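Local coordinates for protein enoyl-CoA hydratase (Mycolicibacterium smegmatis, PDB 7MCM) that catalyses, as an enoyl-CoA hydratase, the reversible hydration of enoyl-CoA to (3S)-3-hydroxyacyl-CoA and possibly takes part in fatty acid oxidation, at residues D11-R15 with D49-S53; T5-R9 with D34-F39. The contacts are given in a common frame with arbitrary orientation. Residues are numbered along the deposited sequence.

Interaction 1 of 2, residues D11-R15 with D49-S53; sequences DRAGR and DTDIS
The end of edge strand 8-13 and the turn that follows it meet the loop joining helix 33-48 to strand 54-59. Residues 11-13 are extended, and Asp11 pairs through its backbone with Thr18 of the neighbouring antiparallel strand. Arg12 points toward the loop with chi1 and chi2 t, then a bend at chi3 (m, -52°) that brings NH1 to 3.0 Å from Asp49 OD2 in a salt bridge; Arg12 NE passes 3.3 Å from Ile52 CD1. Oxygen and methyl lie over the same face of the guanidinium. Gly14, at phi 72° and psi -119°, turns the chain out of the strand. Arg15 (phi -96°, psi 9°) makes the closest backbone approach, its CA 4.5 Å from that of Ile52, and its carbonyl accepts a nearly straight hydrogen bond from Ser53 N (N to O 2.9 Å, 172°). Its side chain runs along the loop, and Arg15 NE gives a weak bond to Asp51 O at 3.1 Å. Across from it, residues 49-52 form a type I turn closed by Ile52 N to Asp49 O at 2.9 Å, while Asp49 OD1 accepts from Asp51 N at 3.1 Å. Asp49, just past the helix, thus serves an Asx turn with one oxygen and the salt bridge with the other. The 8-13/16-21 hairpin turn meets the loop ahead of strand 54-59, where its parallel pairing with 16-21 begins in the crotonase fold.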
ATOM      1  N   ASP B  11     -14.774 -35.137   6.443  1.00 47.69           N
ATOM      2  CA  ASP B  11     -16.128 -35.643   6.239  1.00 52.05           C
ATOM      3  C   ASP B  11     -16.828 -34.757   5.223  1.00 49.98           C
ATOM      4  O   ASP B  11     -16.626 -33.543   5.224  1.00 44.31           O
ATOM      5  CB  ASP B  11     -16.940 -35.610   7.539  1.00 54.10           C
ATOM      6  CG  ASP B  11     -16.352 -36.482   8.627  1.00 61.36           C
ATOM      7  OD1 ASP B  11     -15.832 -37.569   8.305  1.00 68.60           O
ATOM      8  OD2 ASP B  11     -16.405 -36.071   9.806  1.00 60.04           O
ATOM      9  N   ARG B  12     -17.628 -35.343   4.344  1.00 49.83           N
ATOM     10  CA  ARG B  12     -18.423 -34.542   3.421  1.00 53.82           C
ATOM     11  C   ARG B  12     -19.910 -34.788   3.621  1.00 57.22           C
ATOM     12  O   ARG B  12     -20.346 -35.935   3.742  1.00 52.77           O
ATOM     13  CB  ARG B  12     -18.074 -34.810   1.965  1.00 61.54           C
ATOM     14  CG  ARG B  12     -18.790 -33.839   1.017  1.00 66.70           C
ATOM     15  CD  ARG B  12     -18.377 -34.103  -0.396  1.00 70.72           C
ATOM     16  NE  ARG B  12     -16.922 -34.110  -0.450  1.00 75.44           N
ATOM     17  CZ  ARG B  12     -16.209 -34.476  -1.505  1.00 77.64           C
ATOM     18  NH1 ARG B  12     -16.788 -34.872  -2.628  1.00 78.27           N
ATOM     19  NH2 ARG B  12     -14.881 -34.448  -1.427  1.00 72.50           N
ATOM     20  N   ALA B  13     -20.688 -33.700   3.600  1.00 56.62           N
ATOM     21  CA  ALA B  13     -22.155 -33.751   3.640  1.00 59.09           C
ATOM     22  C   ALA B  13     -22.657 -32.774   2.580  1.00 50.94           C
ATOM     23  O   ALA B  13     -22.817 -31.578   2.846  1.00 47.60           O
ATOM     24  CB  ALA B  13     -22.686 -33.401   5.029  1.00 56.11           C
ATOM     25  N   GLY B  14     -22.874 -33.272   1.366  1.00 56.87           N
ATOM     26  CA  GLY B  14     -23.327 -32.425   0.275  1.00 51.59           C
ATOM     27  C   GLY B  14     -22.224 -31.499  -0.197  1.00 48.25           C
ATOM     28  O   GLY B  14     -21.164 -31.966  -0.621  1.00 56.93           O
ATOM     29  N   ARG B  15     -22.437 -30.188  -0.095  1.00 44.42           N
ATOM     30  CA  ARG B  15     -21.421 -29.208  -0.460  1.00 42.77           C
ATOM     31  C   ARG B  15     -20.613 -28.721   0.738  1.00 44.33           C
ATOM     32  O   ARG B  15     -19.825 -27.776   0.607  1.00 38.03           O
ATOM     33  CB  ARG B  15     -22.063 -28.025  -1.178  1.00 46.08           C
ATOM     34  CG  ARG B  15     -23.080 -28.462  -2.206  1.00 47.06           C
ATOM     35  CD  ARG B  15     -23.519 -27.318  -3.088  1.00 58.43           C
ATOM     36  NE  ARG B  15     -22.676 -27.276  -4.277  1.00 57.44           N
ATOM     37  CZ  ARG B  15     -23.085 -27.582  -5.499  1.00 67.22           C
ATOM     38  NH1 ARG B  15     -24.340 -27.933  -5.742  1.00 72.15           N
ATOM     39  NH2 ARG B  15     -22.207 -27.567  -6.500  1.00 66.79           N
ATOM     40  N   ASP B  49     -12.219 -29.526  -5.935  1.00 46.44           N
ATOM     41  CA  ASP B  49     -13.551 -30.124  -6.019  1.00 50.54           C
ATOM     42  C   ASP B  49     -14.578 -29.000  -6.047  1.00 46.08           C
ATOM     43  O   ASP B  49     -15.024 -28.515  -5.010  1.00 46.51           O
ATOM     44  CB  ASP B  49     -13.791 -31.082  -4.856  1.00 51.88           C
ATOM     45  CG  ASP B  49     -15.072 -31.905  -5.021  1.00 55.70           C
ATOM     46  OD1 ASP B  49     -15.894 -31.591  -5.909  1.00 53.00           O
ATOM     47  OD2 ASP B  49     -15.262 -32.863  -4.245  1.00 58.93           O
ATOM     48  N   THR B  50     -14.987 -28.604  -7.256  1.00 52.60           N
ATOM     49  CA  THR B  50     -15.921 -27.491  -7.395  1.00 54.50           C
ATOM     50  C   THR B  50     -17.296 -27.778  -6.798  1.00 53.43           C
ATOM     51  O   THR B  50     -18.091 -26.847  -6.649  1.00 56.30           O
ATOM     52  CB  THR B  50     -16.042 -27.099  -8.861  1.00 53.57           C
ATOM     53  OG1 THR B  50     -16.546 -28.208  -9.620  1.00 55.93           O
ATOM     54  CG2 THR B  50     -14.685 -26.662  -9.404  1.00 51.33           C
ATOM     55  N   ASP B  51     -17.583 -29.020  -6.417  1.00 52.78           N
ATOM     56  CA  ASP B  51     -18.828 -29.289  -5.707  1.00 57.25           C
ATOM     57  C   ASP B  51     -18.794 -28.744  -4.278  1.00 53.12           C
ATOM     58  O   ASP B  51     -19.853 -28.456  -3.708  1.00 60.33           O
ATOM     59  CB  ASP B  51     -19.109 -30.794  -5.698  1.00 61.50           C
ATOM     60  CG  ASP B  51     -19.369 -31.369  -7.097  1.00 74.42           C
ATOM     61  OD1 ASP B  51     -19.881 -30.648  -7.988  1.00 66.74           O
ATOM     62  OD2 ASP B  51     -19.043 -32.559  -7.304  1.00 76.14           O
ATOM     63  N   ILE B  52     -17.607 -28.587  -3.689  1.00 44.06           N
ATOM     64  CA  ILE B  52     -17.472 -28.115  -2.311  1.00 42.20           C
ATOM     65  C   ILE B  52     -17.622 -26.597  -2.251  1.00 44.63           C
ATOM     66  O   ILE B  52     -17.003 -25.863  -3.033  1.00 42.53           O
ATOM     67  CB  ILE B  52     -16.118 -28.547  -1.716  1.00 42.22           C
ATOM     68  CG1 ILE B  52     -15.926 -30.060  -1.840  1.00 48.29           C
ATOM     69  CG2 ILE B  52     -15.996 -28.089  -0.256  1.00 39.69           C
ATOM     70  CD1 ILE B  52     -16.930 -30.861  -1.073  1.00 51.76           C
ATOM     71  N   SER B  53     -18.406 -26.116  -1.284  1.00 34.97           N
ATOM     72  CA  SER B  53     -18.669 -24.691  -1.136  1.00 39.25           C
ATOM     73  C   SER B  53     -18.353 -24.128   0.241  1.00 34.25           C
ATOM     74  O   SER B  53     -18.224 -22.908   0.363  1.00 37.78           O
ATOM     75  CB  SER B  53     -20.142 -24.375  -1.453  1.00 36.79           C
ATOM     76  OG  SER B  53     -20.385 -24.411  -2.847  1.00 42.21           O
TER

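Interaction 2 of 2, residues T5-R9 with D34-F39; sequences TAPLR and DFIDAF
Leu8 and Pro7 carry most of this contact, in which the start of strand 8-13 packs against one side of helix 33-48. Pro7 (phi -71°, psi -15°) ends the irregular lead-in and Leu8 (phi -140°, psi 102°) opens the strand; both point toward the helix. In register, Pro7 lies beside Phe35 (CA to CA 5.4 Å) and Leu8 beside Ala38 (6.4 Å). The proline ring, puckered C-gamma endo, rests on the first turn of the 34-39 segment: Pro7 CG is 3.8 Å from Asp34 O and 4.1 Å from Ala38 CB, and Pro7 CB is 4.1 Å from Phe35 CD2. Its carbonyl oxygen approaches the edge of the Phe35 ring, Pro7 O to CD2 of Phe35 measuring 3.7 Å. Leu8, with chi1 t and chi2 p, lies against both aromatic residues: Leu8 CD1 is 3.8 Å from Phe35 CE2, and Leu8 CD2 is 4.1 Å from Phe39 CD1. Leu8 CB meets Ala38 CB at 4.1 Å. The CA-to-CB bond of Phe35 (chi1 t) points sideways to segment 5-9, yet its ring comes nearer to Pro7 and Leu8. The helix bonds Ala38 N to Asp34 O (3.1 Å) and Phe39 N to Phe35 O (2.8 Å) stay within the segment; what joins it to residues 5-9 is apolar packing. Around it, Leu8 also touches Trp19 and Phe35 touches Ile21, both on strand 16-21, while Phe39 packs on Val98, Ala101 and Leu102 of helix 97-104, so helix 33-48 touches both that helix and the edge of the crotonase-fold sheet.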
ATOM      1  N   THR B   5      -2.750 -41.190  14.392  1.00 87.80           N
ATOM      2  CA  THR B   5      -3.969 -41.283  13.594  1.00 82.84           C
ATOM      3  C   THR B   5      -3.897 -40.225  12.505  1.00 76.42           C
ATOM      4  O   THR B   5      -3.002 -39.373  12.507  1.00 77.61           O
ATOM      5  CB  THR B   5      -5.234 -41.080  14.445  1.00 82.05           C
ATOM      6  OG1 THR B   5      -6.395 -41.407  13.667  1.00 82.26           O
ATOM      7  CG2 THR B   5      -5.344 -39.625  14.912  1.00 68.70           C
ATOM      8  N   ALA B   6      -4.827 -40.302  11.553  1.00 69.51           N
ATOM      9  CA  ALA B   6      -4.943 -39.255  10.543  1.00 61.62           C
ATOM     10  C   ALA B   6      -5.163 -37.930  11.263  1.00 51.71           C
ATOM     11  O   ALA B   6      -6.167 -37.788  11.970  1.00 54.97           O
ATOM     12  CB  ALA B   6      -6.095 -39.535   9.587  1.00 68.34           C
ATOM     13  N   PRO B   7      -4.253 -36.958  11.136  1.00 45.18           N
ATOM     14  CA  PRO B   7      -4.353 -35.730  11.946  1.00 44.16           C
ATOM     15  C   PRO B   7      -5.493 -34.808  11.564  1.00 46.09           C
ATOM     16  O   PRO B   7      -5.814 -33.907  12.350  1.00 37.87           O
ATOM     17  CB  PRO B   7      -2.999 -35.052  11.716  1.00 51.04           C
ATOM     18  CG  PRO B   7      -2.528 -35.595  10.398  1.00 50.23           C
ATOM     19  CD  PRO B   7      -3.017 -36.999  10.343  1.00 48.07           C
ATOM     20  N   LEU B   8      -6.106 -34.980  10.396  1.00 44.55           N
ATOM     21  CA  LEU B   8      -7.203 -34.113   9.961  1.00 44.81           C
ATOM     22  C   LEU B   8      -8.244 -35.004   9.285  1.00 45.58           C
ATOM     23  O   LEU B   8      -8.062 -35.408   8.134  1.00 51.03           O
ATOM     24  CB  LEU B   8      -6.686 -33.029   9.020  1.00 38.50           C
ATOM     25  CG  LEU B   8      -7.627 -31.899   8.638  1.00 38.28           C
ATOM     26  CD1 LEU B   8      -8.024 -31.104   9.872  1.00 41.08           C
ATOM     27  CD2 LEU B   8      -6.994 -30.994   7.576  1.00 38.27           C
ATOM     28  N   ARG B   9      -9.326 -35.320  10.005  1.00 43.82           N
ATOM     29  CA  ARG B   9     -10.396 -36.145   9.447  1.00 44.14           C
ATOM     30  C   ARG B   9     -11.278 -35.295   8.538  1.00 42.55           C
ATOM     31  O   ARG B   9     -11.702 -34.200   8.921  1.00 39.35           O
ATOM     32  CB  ARG B   9     -11.255 -36.762  10.553  1.00 44.42           C
ATOM     33  CG  ARG B   9     -10.490 -37.580  11.577  1.00 57.12           C
ATOM     34  CD  ARG B   9     -11.407 -38.543  12.328  1.00 64.38           C
ATOM     35  NE  ARG B   9     -11.944 -37.952  13.550  1.00 70.88           N
ATOM     36  CZ  ARG B   9     -13.165 -37.444  13.659  1.00 71.50           C
ATOM     37  NH1 ARG B   9     -14.004 -37.435  12.633  1.00 74.82           N
ATOM     38  NH2 ARG B   9     -13.552 -36.929  14.826  1.00 67.10           N
ATOM     39  N   ASP B  34       3.141 -33.570  10.143  1.00 48.87           N
ATOM     40  CA  ASP B  34       2.051 -34.390   9.608  1.00 49.98           C
ATOM     41  C   ASP B  34       0.772 -33.580   9.457  1.00 46.82           C
ATOM     42  O   ASP B  34       0.104 -33.644   8.418  1.00 47.04           O
ATOM     43  CB  ASP B  34       1.798 -35.598  10.498  1.00 44.94           C
ATOM     44  CG  ASP B  34       2.827 -36.675  10.304  1.00 58.72           C
ATOM     45  OD1 ASP B  34       3.460 -36.702   9.224  1.00 57.31           O
ATOM     46  OD2 ASP B  34       3.007 -37.484  11.236  1.00 65.00           O
ATOM     47  N   PHE B  35       0.396 -32.824  10.489  1.00 42.50           N
ATOM     48  CA  PHE B  35      -0.818 -32.024  10.377  1.00 40.76           C
ATOM     49  C   PHE B  35      -0.691 -30.983   9.273  1.00 43.26           C
ATOM     50  O   PHE B  35      -1.625 -30.779   8.483  1.00 41.96           O
ATOM     51  CB  PHE B  35      -1.157 -31.329  11.696  1.00 43.58           C
ATOM     52  CG  PHE B  35      -2.368 -30.456  11.587  1.00 34.05           C
ATOM     53  CD1 PHE B  35      -2.258 -29.136  11.180  1.00 35.55           C
ATOM     54  CD2 PHE B  35      -3.635 -30.981  11.815  1.00 37.28           C
ATOM     55  CE1 PHE B  35      -3.387 -28.356  11.027  1.00 32.08           C
ATOM     56  CE2 PHE B  35      -4.765 -30.194  11.673  1.00 40.25           C
ATOM     57  CZ  PHE B  35      -4.637 -28.882  11.282  1.00 32.54           C
ATOM     58  N   ILE B  36       0.445 -30.281   9.231  1.00 42.93           N
ATOM     59  CA  ILE B  36       0.626 -29.224   8.240  1.00 39.88           C
ATOM     60  C   ILE B  36       0.476 -29.786   6.833  1.00 44.89           C
ATOM     61  O   ILE B  36      -0.238 -29.215   5.997  1.00 41.33           O
ATOM     62  CB  ILE B  36       1.985 -28.527   8.450  1.00 44.69           C
ATOM     63  CG1 ILE B  36       2.018 -27.864   9.838  1.00 39.15           C
ATOM     64  CG2 ILE B  36       2.225 -27.497   7.352  1.00 44.26           C
ATOM     65  CD1 ILE B  36       3.377 -27.299  10.260  1.00 41.48           C
ATOM     66  N   ASP B  37       1.092 -30.945   6.570  1.00 43.07           N
ATOM     67  CA  ASP B  37       0.962 -31.596   5.268  1.00 42.67           C
ATOM     68  C   ASP B  37      -0.495 -31.922   4.944  1.00 42.50           C
ATOM     69  O   ASP B  37      -0.941 -31.734   3.807  1.00 44.52           O
ATOM     70  CB  ASP B  37       1.803 -32.874   5.239  1.00 45.70           C
ATOM     71  CG  ASP B  37       3.294 -32.602   5.217  1.00 50.33           C
ATOM     72  OD1 ASP B  37       3.698 -31.471   4.876  1.00 54.80           O
ATOM     73  OD2 ASP B  37       4.065 -33.528   5.542  1.00 53.58           O
ATOM     74  N   ALA B  38      -1.246 -32.437   5.923  1.00 42.36           N
ATOM     75  CA  ALA B  38      -2.651 -32.776   5.698  1.00 40.58           C
ATOM     76  C   ALA B  38      -3.495 -31.528   5.451  1.00 37.97           C
ATOM     77  O   ALA B  38      -4.438 -31.551   4.652  1.00 36.47           O
ATOM     78  CB  ALA B  38      -3.196 -33.543   6.900  1.00 37.75           C
ATOM     79  N   PHE B  39      -3.181 -30.438   6.147  1.00 38.14           N
ATOM     80  CA  PHE B  39      -3.917 -29.196   5.955  1.00 36.90           C
ATOM     81  C   PHE B  39      -3.663 -28.639   4.559  1.00 38.67           C
ATOM     82  O   PHE B  39      -4.606 -28.239   3.867  1.00 39.71           O
ATOM     83  CB  PHE B  39      -3.528 -28.199   7.050  1.00 33.34           C
ATOM     84  CG  PHE B  39      -4.467 -27.024   7.171  1.00 33.71           C
ATOM     85  CD1 PHE B  39      -5.656 -27.139   7.875  1.00 32.31           C
ATOM     86  CD2 PHE B  39      -4.150 -25.811   6.596  1.00 38.11           C
ATOM     87  CE1 PHE B  39      -6.525 -26.065   7.996  1.00 34.28           C
ATOM     88  CE2 PHE B  39      -5.017 -24.722   6.702  1.00 39.16           C
ATOM     89  CZ  PHE B  39      -6.205 -24.852   7.405  1.00 39.52           C
TER

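How the interactions relate
Both interactions tie edge strand 8-13 to helix 33-48 or its exit, and their centres lie about 19 Å apart. Interaction 2 uses the start of the strand and an early part of the helix; interaction 1 uses the far end of the strand and the loop after the helix, so strand and helix progress the same way. The character changes along the way, from apolar packing in interaction 2 to a salt bridge, one backbone hydrogen bond and a weak side-chain bond in interaction 1. Only one residue separates segments 5-9 and 11-15; the side chains of Arg9 and Asp11 form a long, weak ion pair. Along the chain the two contacts cross, their segments alternating.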